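Adenosine kinase (Sinorhizobium meliloti, PDB 3UBO) probably transfers the terminal phosphate of ATP to the 5'-hydroxyl of adenosine, giving AMP and ADP, as a kinase of the pfkB family. Local coordinates at residues G60-N65 / A278-A283; V70-G75 / R97-H102. All coordinates share one frame; numbering follows the deposited sequence.

Helix 62-73 is common to both contacts: its first turn belongs to contact 1 and its last to contact 2. The centres of the two contacts are 13 Å apart, and their nearest atoms come to about 5 Å without touching. Along the chain the order is 60-65, 70-75, 97-102 and 278-283, so contact 2 joins neighbouring parts of the sequence while contact 1 bridges 212 intervening residues to helix 278-290. Contact 1 is buried near the centre of the chain, between adenosine and ADP. Contact 2 lies farther out, where helix 62-73 meets the end of helix 87-98. One helix thus connects the nucleoside pocket with the packing beside the seven-stranded parallel sheet.

Contact 1 (G60-N65 / A278-A283). With ADN (adenosine), chain C; ADP (adenosine-5'-diphosphate), chain D.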
ATOM      1  N   GLY A  60      -7.516   0.802  -6.939  1.00 47.13           N
ATOM      2  CA  GLY A  60      -7.313   0.718  -8.367  1.00 48.12           C
ATOM      3  C   GLY A  60      -8.609   1.062  -9.097  1.00 51.05           C
ATOM      4  O   GLY A  60      -9.277   2.096  -8.885  1.00 47.15           O
ATOM      5  N   GLY A  61      -8.967   0.129  -9.962  1.00 53.93           N
ATOM      6  CA  GLY A  61     -10.071   0.248 -10.888  1.00 52.86           C
ATOM      7  C   GLY A  61      -9.533   1.070 -12.035  1.00 52.53           C
ATOM      8  O   GLY A  61      -9.235   2.241 -11.813  1.00 49.27           O
ATOM      9  N   SER A  62      -9.377   0.457 -13.216  1.00 50.77           N
ATOM     10  CA  SER A  62      -8.905   1.201 -14.385  1.00 52.08           C
ATOM     11  C   SER A  62      -9.431   2.686 -14.537  1.00 53.15           C
ATOM     12  O   SER A  62      -8.648   3.634 -14.381  1.00 51.96           O
ATOM     13  CB  SER A  62      -9.037   0.381 -15.639  1.00 51.37           C
ATOM     14  OG  SER A  62      -8.690   1.183 -16.723  1.00 51.36           O
ATOM     15  N   ALA A  63     -10.738   2.885 -14.735  1.00 50.26           N
ATOM     16  CA  ALA A  63     -11.325   4.202 -14.711  1.00 50.69           C
ATOM     17  C   ALA A  63     -11.100   4.987 -13.425  1.00 52.30           C
ATOM     18  O   ALA A  63     -10.984   6.208 -13.449  1.00 55.58           O
ATOM     19  CB  ALA A  63     -12.812   4.135 -14.984  1.00 54.14           C
ATOM     20  N   GLY A  64     -11.033   4.338 -12.286  1.00 50.52           N
ATOM     21  CA  GLY A  64     -10.910   5.098 -11.054  1.00 49.36           C
ATOM     22  C   GLY A  64      -9.540   5.734 -10.953  1.00 54.24           C
ATOM     23  O   GLY A  64      -9.366   6.750 -10.252  1.00 53.87           O
ATOM     24  N   ASN A  65      -8.572   5.126 -11.662  1.00 53.25           N
ATOM     25  CA  ASN A  65      -7.204   5.529 -11.611  1.00 53.09           C
ATOM     26  C   ASN A  65      -7.105   6.772 -12.491  1.00 54.19           C
ATOM     27  O   ASN A  65      -6.537   7.804 -12.099  1.00 52.49           O
ATOM     28  CB  ASN A  65      -6.286   4.391 -12.125  1.00 53.71           C
ATOM     29  CG  ASN A  65      -6.101   3.242 -11.113  1.00 52.34           C
ATOM     30  OD1 ASN A  65      -6.294   3.408  -9.870  1.00 48.96           O
ATOM     31  ND2 ASN A  65      -5.700   2.071 -11.651  1.00 49.09           N
ATOM     32  N   ALA A 278      -0.581   2.098 -15.999  1.00 58.28           N
ATOM     33  CA  ALA A 278       0.015   2.937 -17.011  1.00 58.94           C
ATOM     34  C   ALA A 278      -1.020   3.496 -17.964  1.00 60.86           C
ATOM     35  O   ALA A 278      -1.309   4.661 -17.939  1.00 59.27           O
ATOM     36  CB  ALA A 278       1.036   2.172 -17.753  1.00 58.94           C
ATOM     37  N   GLY A 279      -1.582   2.653 -18.804  1.00 59.89           N
ATOM     38  CA  GLY A 279      -2.594   3.102 -19.724  1.00 57.50           C
ATOM     39  C   GLY A 279      -3.606   3.989 -19.055  1.00 55.70           C
ATOM     40  O   GLY A 279      -4.175   4.844 -19.672  1.00 54.61           O
ATOM     41  N   ASP A 280      -3.831   3.769 -17.782  1.00 54.62           N
ATOM     42  CA  ASP A 280      -4.824   4.525 -17.069  1.00 57.15           C
ATOM     43  C   ASP A 280      -4.334   5.919 -16.845  1.00 57.51           C
ATOM     44  O   ASP A 280      -5.096   6.845 -16.819  1.00 57.69           O
ATOM     45  CB  ASP A 280      -5.126   3.913 -15.709  1.00 53.61           C
ATOM     46  CG  ASP A 280      -5.608   2.521 -15.795  1.00 52.41           C
ATOM     47  OD1 ASP A 280      -5.981   2.093 -16.885  1.00 51.41           O
ATOM     48  OD2 ASP A 280      -5.603   1.847 -14.766  1.00 48.28           O
ATOM     49  N   LEU A 281      -3.047   6.070 -16.646  1.00 58.21           N
ATOM     50  CA  LEU A 281      -2.533   7.378 -16.341  1.00 58.68           C
ATOM     51  C   LEU A 281      -2.042   8.070 -17.580  1.00 57.43           C
ATOM     52  O   LEU A 281      -1.799   9.249 -17.582  1.00 56.97           O
ATOM     53  CB  LEU A 281      -1.467   7.284 -15.275  1.00 56.37           C
ATOM     54  CG  LEU A 281      -2.098   7.651 -13.955  1.00 58.50           C
ATOM     55  CD1 LEU A 281      -2.247   6.498 -13.052  1.00 56.83           C
ATOM     56  CD2 LEU A 281      -1.388   8.756 -13.303  1.00 57.65           C
ATOM     57  N   TYR A 282      -1.919   7.317 -18.651  1.00 56.05           N
ATOM     58  CA  TYR A 282      -1.655   7.918 -19.918  1.00 57.35           C
ATOM     59  C   TYR A 282      -2.868   8.722 -20.371  1.00 61.33           C
ATOM     60  O   TYR A 282      -2.764   9.834 -20.856  1.00 59.78           O
ATOM     61  CB  TYR A 282      -1.362   6.860 -20.935  1.00 55.72           C
ATOM     62  CG  TYR A 282      -1.178   7.451 -22.290  1.00 62.91           C
ATOM     63  CD1 TYR A 282      -2.245   7.661 -23.121  1.00 59.73           C
ATOM     64  CD2 TYR A 282       0.065   7.827 -22.724  1.00 63.41           C
ATOM     65  CE1 TYR A 282      -2.066   8.197 -24.343  1.00 61.42           C
ATOM     66  CE2 TYR A 282       0.245   8.361 -23.929  1.00 63.41           C
ATOM     67  CZ  TYR A 282      -0.814   8.548 -24.737  1.00 67.55           C
ATOM     68  OH  TYR A 282      -0.603   9.096 -25.960  1.00 71.73           O
ATOM     69  N   ALA A 283      -4.027   8.135 -20.191  1.00 57.68           N
ATOM     70  CA  ALA A 283      -5.251   8.755 -20.556  1.00 58.76           C
ATOM     71  C   ALA A 283      -5.584   9.863 -19.603  1.00 59.82           C
ATOM     72  O   ALA A 283      -6.250  10.787 -19.962  1.00 59.40           O
ATOM     73  CB  ALA A 283      -6.323   7.740 -20.542  1.00 60.29           C
TER
HETATM   74  O5' ADN C 353      -4.892  -1.261 -15.636  1.00 62.56           O
HETATM   75  C5' ADN C 353      -4.602  -0.889 -14.236  1.00 59.20           C
HETATM   76  C4' ADN C 353      -5.762  -1.209 -13.232  1.00 57.27           C
HETATM   77  O4' ADN C 353      -6.685  -2.188 -13.722  1.00 60.11           O
HETATM   78  C3' ADN C 353      -5.624  -1.585 -11.665  1.00 55.91           C
HETATM   79  O3' ADN C 353      -5.305  -0.673 -10.642  1.00 58.64           O
HETATM   80  C2' ADN C 353      -6.943  -2.382 -11.393  1.00 56.50           C
HETATM   81  O2' ADN C 353      -7.714  -1.959 -10.248  1.00 55.59           O
HETATM   82  C1' ADN C 353      -7.617  -2.279 -12.703  1.00 59.74           C
HETATM   83  N9  ADN C 353      -8.461  -3.480 -12.981  1.00 61.81           N
HETATM   84  C8  ADN C 353      -8.156  -4.872 -13.003  1.00 62.11           C
HETATM   85  N7  ADN C 353      -9.281  -5.603 -13.469  1.00 59.29           N
HETATM   86  C5  ADN C 353     -10.278  -4.650 -13.745  1.00 62.73           C
HETATM   87  C6  ADN C 353     -11.617  -4.772 -14.209  1.00 61.53           C
HETATM   88  N6  ADN C 353     -12.194  -6.048 -14.539  1.00 60.93           N
HETATM   89  N1  ADN C 353     -12.383  -3.563 -14.385  1.00 61.70           N
HETATM   90  C2  ADN C 353     -11.803  -2.286 -14.092  1.00 60.08           C
HETATM   91  N3  ADN C 353     -10.475  -2.120 -13.629  1.00 58.33           N
HETATM   92  C4  ADN C 353      -9.752  -3.323 -13.448  1.00 60.90           C
HETATM   93  PB  ADP D 354      -0.861  -0.807 -21.168  1.00 75.75           P
HETATM   94  O1B ADP D 354      -1.118  -2.441 -21.294  1.00 74.55           O
HETATM   95  O2B ADP D 354      -2.175   0.190 -21.473  1.00 71.97           O
HETATM   96  O3B ADP D 354      -0.322  -0.459 -19.826  1.00 70.07           O
HETATM   97  PA  ADP D 354       1.469   0.244 -22.913  1.00 77.43           P
HETATM   98  O1A ADP D 354       2.585  -0.908 -23.291  1.00 70.75           O
HETATM   99  O2A ADP D 354       1.066   0.954 -24.127  1.00 74.24           O
HETATM  100  O3A ADP D 354       0.275  -0.832 -22.396  1.00 78.44           O
HETATM  101  O5' ADP D 354       1.963   1.410 -21.809  1.00 70.89           O
HETATM  102  C5' ADP D 354       1.091   2.485 -21.480  1.00 68.75           C
HETATM  103  C4' ADP D 354       1.853   3.837 -21.288  1.00 70.41           C
HETATM  104  O4' ADP D 354       2.758   3.977 -20.092  1.00 70.35           O
HETATM  105  C3' ADP D 354       2.852   4.309 -22.473  1.00 71.08           C
HETATM  106  O3' ADP D 354       2.326   4.743 -23.714  1.00 70.90           O
HETATM  107  C2' ADP D 354       3.969   5.082 -21.782  1.00 70.77           C
HETATM  108  O2' ADP D 354       3.898   6.507 -21.633  1.00 70.59           O
HETATM  109  C1' ADP D 354       4.098   4.246 -20.540  1.00 69.14           C
HETATM  110  N9  ADP D 354       4.964   3.038 -20.701  1.00 71.70           N
HETATM  111  C8  ADP D 354       4.587   1.723 -20.871  1.00 70.31           C
HETATM  112  N7  ADP D 354       5.775   0.884 -20.981  1.00 69.22           N
HETATM  113  C5  ADP D 354       6.911   1.739 -20.896  1.00 69.89           C
HETATM  114  C6  ADP D 354       8.362   1.467 -20.918  1.00 71.02           C
HETATM  115  N6  ADP D 354       8.849   0.078 -21.024  1.00 68.88           N
HETATM  116  N1  ADP D 354       9.237   2.499 -20.779  1.00 68.47           N
HETATM  117  C2  ADP D 354       8.782   3.818 -20.605  1.00 67.57           C
HETATM  118  N3  ADP D 354       7.368   4.106 -20.597  1.00 68.71           N
HETATM  119  C4  ADP D 354       6.457   3.061 -20.721  1.00 71.29           C
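Both carboxylate oxygens of Asp-280 are engaged by the first turn of helix 62-73. Asn-65 ND2 donates to Asp-280 OD2 over 3.1 Å, nearly straight at 171°, using the anti lone pair of that oxygen; the amide and carboxylate planes are turned 38° apart. Ser-62 OG donates to Asp-280 OD1 over 2.9 Å, coming from above the carboxylate plane. Its hydroxyl gets there because OG stands anti to the backbone N (chi1 175°).

The same two residues hold adenosine: Asn-65 ND2 also donates to O3' of the ribose at 3.0 Å, and Ser-62 N to the purine N3 at 2.8 Å. An asparagine amide suits this place, since its two N-H groups can serve aspartate and sugar together. Asp-280 OD2 lies 3.3 Å from adenosine O5', the hydroxyl to be phosphorylated, a position consistent with the general base of related kinases.

Gly-60 to Asn-65 and the Gly-Asp pair at 279-280 belong to the two signature sequences of the pfkB family, here brought together. Gly-61, with positive phi, precedes the helix at its N-cap position, while Gly-60 lets the backbone lie close against ribose O2'. On the other side, Gly-279 CA approaches ADP O2B at 3.4 Å; lacking a side chain, it admits the phosphate to the start of helix 278-290, whose dipole probably favours the negative charge.

Farther out, Arg-317 NE donates to Asn-65 OD1, fixing which way the amide faces. Thr-66 OG1 bonds to Asp-280 O, and Glu-158 OE1 accepts from Ala-63 N.

Contact 2 (V70-G75 / R97-H102); sequences VASLGG and RAQGVH
Ser-72 OG has two acceptors within reach for its single proton, Gln-99 OE1 at 3.4 Å and the backbone oxygen of Val-320; either bond would be weak, and which one forms is not settled. Gln-99 reaches it by bending at chi2 (-69°), which brings the amide back toward helix 62-73, and its NE2 is hydrogen-bonded to Pro-318 O. The glutamine thus offers one end of its amide to the serine and the other to the loop after helix 296-311.

Beside this polar pair, Ala-71 points its methyl toward the other segment. Ala-71 CB lies 3.5 Å from Gln-99 O and 3.8 Å from Val-101 CG2, and such a small side chain suits a place where the backbones approach to 6.1 Å between Ala-71 CA and Gln-99 CA. The branched Val-101 also packs on Ala-77 and Tyr-79 of strand 77-80.

Gly-74 and Gly-100, both with positive phi, turn the chain out of the helices in Schellman motifs. Ala-98 and Gln-99 also pack on Met-52 and Pro-54 of the second subunit. After Gly-100 the chain enters strand 102-103, parallel to strand 77-80, so that helix 87-98 forms the connection of a beta-alpha-beta crossover at the edge of the parallel sheet, as in the Rossmann-like core of pfkB kinases.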
ATOM      1  N   VAL A  70      -6.262  12.691 -13.489  1.00 55.66           N
ATOM      2  CA  VAL A  70      -6.731  14.030 -13.786  1.00 55.96           C
ATOM      3  C   VAL A  70      -6.699  14.963 -12.559  1.00 55.96           C
ATOM      4  O   VAL A  70      -5.966  15.951 -12.565  1.00 55.45           O
ATOM      5  CB  VAL A  70      -8.134  14.032 -14.433  1.00 52.99           C
ATOM      6  CG1 VAL A  70      -8.580  15.437 -14.536  1.00 53.38           C
ATOM      7  CG2 VAL A  70      -8.113  13.347 -15.798  1.00 52.35           C
ATOM      8  N   ALA A  71      -7.493  14.682 -11.523  1.00 54.69           N
ATOM      9  CA  ALA A  71      -7.312  15.427 -10.254  1.00 55.46           C
ATOM     10  C   ALA A  71      -5.831  15.718  -9.871  1.00 56.65           C
ATOM     11  O   ALA A  71      -5.496  16.824  -9.512  1.00 58.39           O
ATOM     12  CB  ALA A  71      -8.049  14.762  -9.093  1.00 51.95           C
ATOM     13  N   SER A  72      -4.951  14.725  -9.936  1.00 57.65           N
ATOM     14  CA  SER A  72      -3.529  14.926  -9.611  1.00 58.09           C
ATOM     15  C   SER A  72      -2.858  15.902 -10.578  1.00 59.46           C
ATOM     16  O   SER A  72      -2.186  16.812 -10.127  1.00 61.93           O
ATOM     17  CB  SER A  72      -2.754  13.585  -9.502  1.00 57.95           C
ATOM     18  OG  SER A  72      -2.305  13.349  -8.169  1.00 60.68           O
ATOM     19  N   LEU A  73      -3.027  15.695 -11.888  1.00 57.18           N
ATOM     20  CA  LEU A  73      -2.528  16.620 -12.889  1.00 58.39           C
ATOM     21  C   LEU A  73      -2.969  18.087 -12.731  1.00 58.95           C
ATOM     22  O   LEU A  73      -2.373  18.994 -13.305  1.00 60.42           O
ATOM     23  CB  LEU A  73      -2.837  16.122 -14.271  1.00 56.38           C
ATOM     24  CG  LEU A  73      -2.066  14.873 -14.577  1.00 56.29           C
ATOM     25  CD1 LEU A  73      -2.414  14.329 -15.939  1.00 56.02           C
ATOM     26  CD2 LEU A  73      -0.563  15.244 -14.552  1.00 60.32           C
ATOM     27  N   GLY A  74      -3.959  18.331 -11.898  1.00 58.26           N
ATOM     28  CA  GLY A  74      -4.487  19.668 -11.728  1.00 56.75           C
ATOM     29  C   GLY A  74      -5.954  19.831 -12.065  1.00 60.09           C
ATOM     30  O   GLY A  74      -6.596  20.694 -11.476  1.00 62.18           O
ATOM     31  N   GLY A  75      -6.489  18.983 -12.966  1.00 60.61           N
ATOM     32  CA  GLY A  75      -7.883  19.003 -13.416  1.00 57.07           C
ATOM     33  C   GLY A  75      -8.992  18.763 -12.378  1.00 59.25           C
ATOM     34  O   GLY A  75      -8.721  18.494 -11.190  1.00 57.33           O
ATOM     35  N   ARG A  97     -11.731  10.205  -3.002  1.00 52.22           N
ATOM     36  CA  ARG A  97     -12.005  11.527  -2.462  1.00 52.71           C
ATOM     37  C   ARG A  97     -10.783  12.361  -2.051  1.00 55.73           C
ATOM     38  O   ARG A  97     -10.705  13.583  -2.310  1.00 54.52           O
ATOM     39  CB  ARG A  97     -12.983  11.460  -1.328  1.00 52.15           C
ATOM     40  CG  ARG A  97     -14.423  11.275  -1.853  1.00 55.26           C
ATOM     41  CD  ARG A  97     -15.421  11.287  -0.712  1.00 50.89           C
ATOM     42  NE  ARG A  97     -16.669  10.721  -1.125  1.00 52.56           N
ATOM     43  CZ  ARG A  97     -17.599  10.318  -0.260  1.00 54.90           C
ATOM     44  NH1 ARG A  97     -17.410  10.441   1.051  1.00 54.57           N
ATOM     45  NH2 ARG A  97     -18.733   9.824  -0.696  1.00 54.27           N
ATOM     46  N   ALA A  98      -9.816  11.719  -1.427  1.00 53.99           N
ATOM     47  CA  ALA A  98      -8.686  12.478  -1.007  1.00 52.73           C
ATOM     48  C   ALA A  98      -7.873  12.935  -2.250  1.00 55.06           C
ATOM     49  O   ALA A  98      -7.038  13.856  -2.148  1.00 53.88           O
ATOM     50  CB  ALA A  98      -7.878  11.682  -0.027  1.00 54.61           C
ATOM     51  N   GLN A  99      -8.126  12.335  -3.432  1.00 55.00           N
ATOM     52  CA  GLN A  99      -7.579  12.905  -4.694  1.00 52.82           C
ATOM     53  C   GLN A  99      -8.193  14.287  -4.987  1.00 55.43           C
ATOM     54  O   GLN A  99      -7.568  15.085  -5.635  1.00 53.67           O
ATOM     55  CB  GLN A  99      -7.800  12.001  -5.918  1.00 52.84           C
ATOM     56  CG  GLN A  99      -6.962  10.705  -5.934  1.00 54.65           C
ATOM     57  CD  GLN A  99      -5.422  10.907  -6.145  1.00 55.42           C
ATOM     58  OE1 GLN A  99      -5.014  11.802  -6.886  1.00 58.46           O
ATOM     59  NE2 GLN A  99      -4.591  10.069  -5.513  1.00 52.02           N
ATOM     60  N   GLY A 100      -9.415  14.560  -4.464  1.00 57.13           N
ATOM     61  CA  GLY A 100     -10.208  15.743  -4.778  1.00 53.54           C
ATOM     62  C   GLY A 100     -11.261  15.423  -5.846  1.00 56.33           C
ATOM     63  O   GLY A 100     -11.927  16.310  -6.357  1.00 54.51           O
ATOM     64  N   VAL A 101     -11.414  14.139  -6.175  1.00 56.50           N
ATOM     65  CA  VAL A 101     -12.466  13.718  -7.077  1.00 55.04           C
ATOM     66  C   VAL A 101     -13.809  13.692  -6.357  1.00 55.53           C
ATOM     67  O   VAL A 101     -13.877  13.535  -5.126  1.00 55.69           O
ATOM     68  CB  VAL A 101     -12.180  12.359  -7.738  1.00 53.08           C
ATOM     69  CG1 VAL A 101     -13.416  11.849  -8.402  1.00 53.65           C
ATOM     70  CG2 VAL A 101     -11.084  12.490  -8.729  1.00 52.59           C
ATOM     71  N   HIS A 102     -14.870  13.910  -7.145  1.00 57.11           N
ATOM     72  CA  HIS A 102     -16.268  13.918  -6.674  1.00 56.99           C
ATOM     73  C   HIS A 102     -16.730  12.486  -6.814  1.00 57.17           C
ATOM     74  O   HIS A 102     -16.728  11.892  -7.932  1.00 54.84           O
ATOM     75  CB  HIS A 102     -17.189  14.912  -7.467  1.00 55.40           C
ATOM     76  CG  HIS A 102     -18.668  14.747  -7.180  1.00 59.75           C
ATOM     77  ND1 HIS A 102     -19.325  15.448  -6.180  1.00 59.48           N
ATOM     78  CD2 HIS A 102     -19.611  13.945  -7.758  1.00 59.01           C
ATOM     79  CE1 HIS A 102     -20.598  15.071  -6.145  1.00 59.16           C
ATOM     80  NE2 HIS A 102     -20.797  14.168  -7.097  1.00 58.62           N
TER